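Local coordinates for fibronectin-binding protein (Streptococcus pyogenes, PDB 5A0L) that is a fibronectin-binding surface adhesin whose N-terminal domain mediates covalent host binding through an internal thioester, at residues A[8-22]-A[34-46]. Sequence-based numbering, arbitrary orientation.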
loop_
_atom_site.group_PDB
_atom_site.type_symbol
_atom_site.label_atom_id
_atom_site.label_comp_id
_atom_site.label_asym_id
_atom_site.label_seq_id
_atom_site.Cartn_x
_atom_site.Cartn_y
_atom_site.Cartn_z
ATOM N N PRO A 8 5.776 16.546 -9.330
ATOM C CA PRO A 8 7.031 16.489 -10.059
ATOM C C PRO A 8 6.815 16.157 -11.539
ATOM O O PRO A 8 5.789 15.610 -11.943
ATOM C CB PRO A 8 7.775 15.356 -9.357
ATOM C CG PRO A 8 6.673 14.461 -8.830
ATOM C CD PRO A 8 5.612 15.425 -8.391
ATOM N N ASN A 9 7.794 16.480 -12.359
ATOM C CA ASN A 9 7.784 16.116 -13.770
ATOM C C ASN A 9 9.162 15.584 -14.166
ATOM O O ASN A 9 10.089 16.340 -14.474
ATOM C CB ASN A 9 7.369 17.292 -14.656
ATOM C CG ASN A 9 7.202 16.896 -16.117
ATOM O OD1 ASN A 9 7.470 15.759 -16.507
ATOM N ND2 ASN A 9 6.751 17.831 -16.925
ATOM N N PHE A 10 9.293 14.259 -14.157
ATOM C CA PHE A 10 10.541 13.563 -14.465
ATOM C C PHE A 10 10.292 12.645 -15.647
ATOM O O PHE A 10 9.309 11.921 -15.680
ATOM C CB PHE A 10 11.036 12.761 -13.244
ATOM C CG PHE A 10 11.674 13.622 -12.168
ATOM C CD1 PHE A 10 10.904 14.391 -11.340
ATOM C CD2 PHE A 10 13.036 13.661 -12.009
ATOM C CE1 PHE A 10 11.472 15.197 -10.378
ATOM C CE2 PHE A 10 13.619 14.456 -11.039
ATOM C CZ PHE A 10 12.829 15.237 -10.232
ATOM N N LYS A 11 11.202 12.624 -16.596
ATOM C CA LYS A 11 11.131 11.704 -17.734
ATOM C C LYS A 11 12.120 10.551 -17.537
ATOM O O LYS A 11 13.306 10.756 -17.263
ATOM C CB LYS A 11 11.438 12.418 -19.052
ATOM C CG LYS A 11 11.304 11.481 -20.264
ATOM C CD LYS A 11 10.899 12.199 -21.546
ATOM C CE LYS A 11 11.942 13.201 -21.993
ATOM N NZ LYS A 11 13.148 12.531 -22.552
ATOM N N SER A 12 11.603 9.330 -17.621
ATOM C CA SER A 12 12.436 8.157 -17.472
ATOM C C SER A 12 13.444 8.032 -18.627
ATOM O O SER A 12 13.102 8.293 -19.769
ATOM C CB SER A 12 11.550 6.914 -17.492
ATOM O OG SER A 12 12.339 5.729 -17.345
ATOM N N PRO A 13 14.651 7.530 -18.340
ATOM C CA PRO A 13 15.523 7.187 -19.476
ATOM C C PRO A 13 15.049 5.994 -20.305
ATOM O O PRO A 13 15.543 5.814 -21.405
ATOM C CB PRO A 13 16.859 6.824 -18.818
ATOM C CG PRO A 13 16.529 6.497 -17.415
ATOM C CD PRO A 13 15.292 7.284 -17.047
ATOM N N ASP A 14 14.104 5.210 -19.788
ATOM C CA ASP A 14 13.553 4.074 -20.514
ATOM C C ASP A 14 12.038 4.281 -20.662
ATOM O O ASP A 14 11.296 4.218 -19.658
ATOM C CB ASP A 14 13.863 2.776 -19.750
ATOM C CG ASP A 14 13.398 1.533 -20.491
ATOM O OD1 ASP A 14 12.599 1.650 -21.454
ATOM O OD2 ASP A 14 13.859 0.442 -20.103
ATOM N N PRO A 15 11.563 4.499 -21.893
ATOM C CA PRO A 15 10.135 4.768 -22.090
ATOM C C PRO A 15 9.203 3.617 -21.744
ATOM O O PRO A 15 8.004 3.834 -21.578
ATOM C CB PRO A 15 10.033 5.129 -23.578
ATOM C CG PRO A 15 11.266 4.559 -24.199
ATOM C CD PRO A 15 12.331 4.618 -23.148
ATOM N N ASP A 16 9.753 2.417 -21.605
ATOM C CA ASP A 16 8.992 1.260 -21.148
ATOM C C ASP A 16 8.671 1.303 -19.660
ATOM O O ASP A 16 7.806 0.573 -19.194
ATOM C CB ASP A 16 9.768 -0.024 -21.443
ATOM C CG ASP A 16 9.926 -0.288 -22.934
ATOM O OD1 ASP A 16 9.208 0.311 -23.753
ATOM O OD2 ASP A 16 10.781 -1.125 -23.277
ATOM N N TYR A 17 9.428 2.111 -18.910
ATOM C CA TYR A 17 9.232 2.333 -17.474
ATOM C C TYR A 17 9.033 3.829 -17.242
ATOM O O TYR A 17 9.902 4.484 -16.670
ATOM C CB TYR A 17 10.389 1.778 -16.621
ATOM C CG TYR A 17 10.559 0.259 -16.679
ATOM C CD1 TYR A 17 10.915 -0.414 -17.849
ATOM C CD2 TYR A 17 10.269 -0.506 -15.605
ATOM C CE1 TYR A 17 11.022 -1.796 -17.876
ATOM C CE2 TYR A 17 10.377 -1.880 -15.634
ATOM C CZ TYR A 17 10.731 -2.530 -16.755
ATOM O OH TYR A 17 10.797 -3.925 -16.710
ATOM N N PRO A 18 7.897 4.380 -17.681
ATOM C CA PRO A 18 7.809 5.844 -17.750
ATOM C C PRO A 18 7.260 6.533 -16.486
ATOM O O PRO A 18 7.330 7.768 -16.412
ATOM C CB PRO A 18 6.861 6.053 -18.931
ATOM C CG PRO A 18 5.894 4.896 -18.796
ATOM C CD PRO A 18 6.784 3.735 -18.392
ATOM N N TRP A 19 6.685 5.772 -15.548
ATOM C CA TRP A 19 6.079 6.371 -14.351
ATOM C C TRP A 19 7.140 6.676 -13.321
ATOM O O TRP A 19 8.007 5.844 -13.048
ATOM C CB TRP A 19 5.041 5.389 -13.758
ATOM C CG TRP A 19 3.805 5.270 -14.589
ATOM C CD1 TRP A 19 3.638 4.520 -15.713
ATOM C CD2 TRP A 19 2.556 5.966 -14.398
ATOM N NE1 TRP A 19 2.376 4.709 -16.245
ATOM C CE2 TRP A 19 1.695 5.586 -15.442
ATOM C CE3 TRP A 19 2.070 6.853 -13.414
ATOM C CZ2 TRP A 19 0.394 6.085 -15.547
ATOM C CZ3 TRP A 19 0.795 7.308 -13.526
ATOM C CH2 TRP A 19 -0.010 6.962 -14.591
ATOM N N TYR A 20 7.067 7.866 -12.727
ATOM C CA TYR A 20 7.921 8.250 -11.609
ATOM C C TYR A 20 7.221 7.848 -10.301
ATOM O O TYR A 20 6.060 8.206 -10.100
ATOM C CB TYR A 20 8.148 9.758 -11.665
ATOM C CG TYR A 20 9.027 10.373 -10.598
ATOM C CD1 TYR A 20 10.146 9.759 -10.105
ATOM C CD2 TYR A 20 8.696 11.607 -10.070
ATOM C CE1 TYR A 20 10.929 10.343 -9.126
ATOM C CE2 TYR A 20 9.448 12.213 -9.100
ATOM C CZ TYR A 20 10.557 11.596 -8.593
ATOM O OH TYR A 20 11.329 12.186 -7.620
ATOM N N GLY A 21 7.928 7.098 -9.451
ATOM C CA GLY A 21 7.465 6.724 -8.154
ATOM C C GLY A 21 8.333 7.345 -7.097
ATOM O O GLY A 21 9.566 7.287 -7.209
ATOM N N TYR A 22 7.729 7.873 -6.043
ATOM C CA TYR A 22 8.455 8.696 -5.107
ATOM C C TYR A 22 7.792 8.717 -3.746
ATOM O O TYR A 22 6.571 8.493 -3.615
ATOM C CB TYR A 22 8.584 10.171 -5.605
ATOM C CG TYR A 22 7.301 10.759 -6.152
ATOM C CD1 TYR A 22 6.903 10.519 -7.459
ATOM C CD2 TYR A 22 6.480 11.595 -5.367
ATOM C CE1 TYR A 22 5.747 11.070 -7.997
ATOM C CE2 TYR A 22 5.334 12.164 -5.916
ATOM C CZ TYR A 22 4.977 11.901 -7.223
ATOM O OH TYR A 22 3.837 12.430 -7.813
ATOM N N ASN A 34 4.796 8.069 2.300
ATOM C CA ASN A 34 3.582 8.429 1.586
ATOM C C ASN A 34 3.893 8.368 0.108
ATOM O O ASN A 34 4.307 9.341 -0.522
ATOM C CB ASN A 34 3.073 9.796 2.038
ATOM C CG ASN A 34 1.719 10.108 1.458
ATOM O OD1 ASN A 34 1.246 9.428 0.552
ATOM N ND2 ASN A 34 1.072 11.107 2.005
ATOM N N LEU A 35 3.785 7.154 -0.423
ATOM C CA LEU A 35 4.230 6.894 -1.785
ATOM C C LEU A 35 3.225 7.324 -2.821
ATOM O O LEU A 35 1.999 7.130 -2.649
ATOM C CB LEU A 35 4.549 5.400 -1.995
ATOM C CG LEU A 35 5.540 4.820 -0.984
ATOM C CD1 LEU A 35 5.818 3.362 -1.330
ATOM C CD2 LEU A 35 6.826 5.632 -0.901
ATOM N N LYS A 36 3.724 7.887 -3.915
ATOM C CA LYS A 36 2.950 8.336 -5.058
ATOM C C LYS A 36 3.579 7.893 -6.352
ATOM O O LYS A 36 4.795 7.667 -6.399
ATOM C CB LYS A 36 2.826 9.878 -5.103
ATOM C CG LYS A 36 2.441 10.558 -3.801
ATOM C CD LYS A 36 0.997 10.339 -3.372
ATOM C CE LYS A 36 0.677 11.256 -2.186
ATOM N NZ LYS A 36 -0.630 11.022 -1.594
ATOM N N VAL A 37 2.778 7.826 -7.397
ATOM C CA VAL A 37 3.261 7.689 -8.756
ATOM C C VAL A 37 2.627 8.762 -9.641
ATOM O O VAL A 37 1.466 9.156 -9.458
ATOM C CB VAL A 37 2.974 6.293 -9.370
ATOM C CG1 VAL A 37 3.731 5.213 -8.602
ATOM C CG2 VAL A 37 1.493 5.967 -9.408
ATOM N N ASN A 38 3.382 9.212 -10.638
ATOM C CA ASN A 38 2.823 10.071 -11.674
ATOM C C ASN A 38 3.528 9.872 -13.004
ATOM O O ASN A 38 4.547 9.144 -13.068
ATOM C CB ASN A 38 2.683 11.563 -11.236
ATOM C CG ASN A 38 3.913 12.397 -11.481
ATOM O OD1 ASN A 38 5.044 11.905 -11.455
ATOM N ND2 ASN A 38 3.692 13.717 -11.633
ATOM N N LEU A 39 3.014 10.476 -14.063
ATOM C CA LEU A 39 3.478 10.222 -15.404
ATOM C C LEU A 39 3.751 11.578 -16.062
ATOM O O LEU A 39 2.837 12.319 -16.406
ATOM C CB LEU A 39 2.437 9.450 -16.213
ATOM C CG LEU A 39 2.822 9.104 -17.639
ATOM C CD1 LEU A 39 4.000 8.162 -17.677
ATOM C CD2 LEU A 39 1.635 8.483 -18.364
ATOM N N LYS A 40 5.036 11.904 -16.215
ATOM C CA LYS A 40 5.506 13.117 -16.872
ATOM C C LYS A 40 4.681 14.332 -16.458
ATOM O O LYS A 40 4.160 15.088 -17.288
ATOM C CB LYS A 40 5.538 12.913 -18.379
ATOM C CG LYS A 40 6.569 11.832 -18.772
ATOM C CD LYS A 40 6.698 11.631 -20.263
ATOM C CE LYS A 40 5.628 10.708 -20.816
ATOM N NZ LYS A 40 5.886 10.408 -22.253
ATOM N N GLY A 41 4.603 14.519 -15.150
ATOM C CA GLY A 41 3.982 15.728 -14.618
ATOM C C GLY A 41 2.468 15.716 -14.471
ATOM O O GLY A 41 1.869 16.739 -14.153
ATOM N N SER A 42 1.857 14.563 -14.654
ATOM C CA SER A 42 0.418 14.363 -14.511
ATOM C C SER A 42 -0.000 14.424 -13.072
ATOM O O SER A 42 0.826 14.395 -12.156
ATOM C CB SER A 42 0.016 12.951 -15.020
ATOM O OG SER A 42 0.411 11.863 -14.108
ATOM N N LYS A 43 -1.318 14.391 -12.863
ATOM C CA LYS A 43 -1.830 14.184 -11.541
ATOM C C LYS A 43 -1.256 12.887 -10.962
ATOM O O LYS A 43 -0.958 11.903 -11.700
ATOM C CB LYS A 43 -3.339 14.146 -11.528
ATOM C CG LYS A 43 -3.968 12.777 -11.730
ATOM C CD LYS A 43 -5.182 12.598 -10.832
ATOM N N GLU A 44 -1.066 12.909 -9.655
ATOM C CA GLU A 44 -0.421 11.819 -8.944
ATOM C C GLU A 44 -1.438 10.913 -8.290
ATOM O O GLU A 44 -2.571 11.332 -7.988
ATOM C CB GLU A 44 0.610 12.327 -7.920
ATOM C CG GLU A 44 0.026 12.910 -6.670
ATOM C CD GLU A 44 1.024 13.554 -5.705
ATOM O OE1 GLU A 44 2.232 13.672 -6.011
ATOM O OE2 GLU A 44 0.571 14.034 -4.640
ATOM N N TYR A 45 -1.003 9.679 -8.051
ATOM C CA TYR A 45 -1.818 8.644 -7.490
ATOM C C TYR A 45 -1.169 8.053 -6.264
ATOM O O TYR A 45 0.052 7.821 -6.252
ATOM C CB TYR A 45 -2.034 7.552 -8.520
ATOM C CG TYR A 45 -2.812 7.980 -9.724
ATOM C CD1 TYR A 45 -2.199 8.604 -10.787
ATOM C CD2 TYR A 45 -4.187 7.765 -9.784
ATOM C CE1 TYR A 45 -2.932 9.028 -11.903
ATOM C CE2 TYR A 45 -4.930 8.163 -10.886
ATOM C CZ TYR A 45 -4.309 8.792 -11.944
ATOM O OH TYR A 45 -5.064 9.176 -13.037
ATOM N N GLN A 46 -1.960 7.712 -5.259
ATOM C CA GLN A 46 -1.459 7.078 -4.047
ATOM C C GLN A 46 -0.997 5.629 -4.349
ATOM O O GLN A 46 -1.694 4.879 -5.067
ATOM C CB GLN A 46 -2.584 6.991 -3.011
ATOM C CG GLN A 46 -2.185 6.468 -1.654
ATOM C CD GLN A 46 -1.306 7.444 -0.931
ATOM O OE1 GLN A 46 -1.702 8.592 -0.748
ATOM N NE2 GLN A 46 -0.133 7.017 -0.499
HETATM O O HOH W 1 6.703 12.722 -13.529
HETATM O O HOH W 2 7.210 10.313 -15.266
#
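Asn38 ND2 is gripped by two carbonyls: it donates to Pro8 O at 2.8 Å with an N-H...O angle of 175°, and to Ser42 O at 3.0 Å. Both acceptors lie close to the amide plane, so the two bonds together fix its rotation. The amide's other end, OD1, lies 2.8 Å from a water that accepts from Phe10 N and Gly41 N and can donate to OD1; the side chain thus ties the N-terminal loop around Pro8 and Phe10 to the type I' turn from Leu39 to Ser42. Gly41 CA adds a CA-H...O contact to Pro8 O.

On the same face of the sheet, Tyr22 OH donates to the anti lone pair of Glu44 OE1 (2.7 Å). With CG between backbone N and carbonyl carbon (chi1 45°), the Tyr22 ring lies over Lys36 O, while Pro8 CG packs on its opposite face.

Across the sheet, Leu39 CB sits directly over the face of the six-membered ring of Trp19, 3.6 Å from its centroid, a CH-pi contact; Phe193 meets the same indole edge-to-face. Paired backbone bonds at Tyr20–Asn38 and Tyr22–Lys36 set the register, and the N-to-C directions of 19-22 and 35-39 make 159°, close to antiparallel. This is an antiparallel beta hairpin, 19-23 with 35-39, within the six-stranded barrel of the thioester domain.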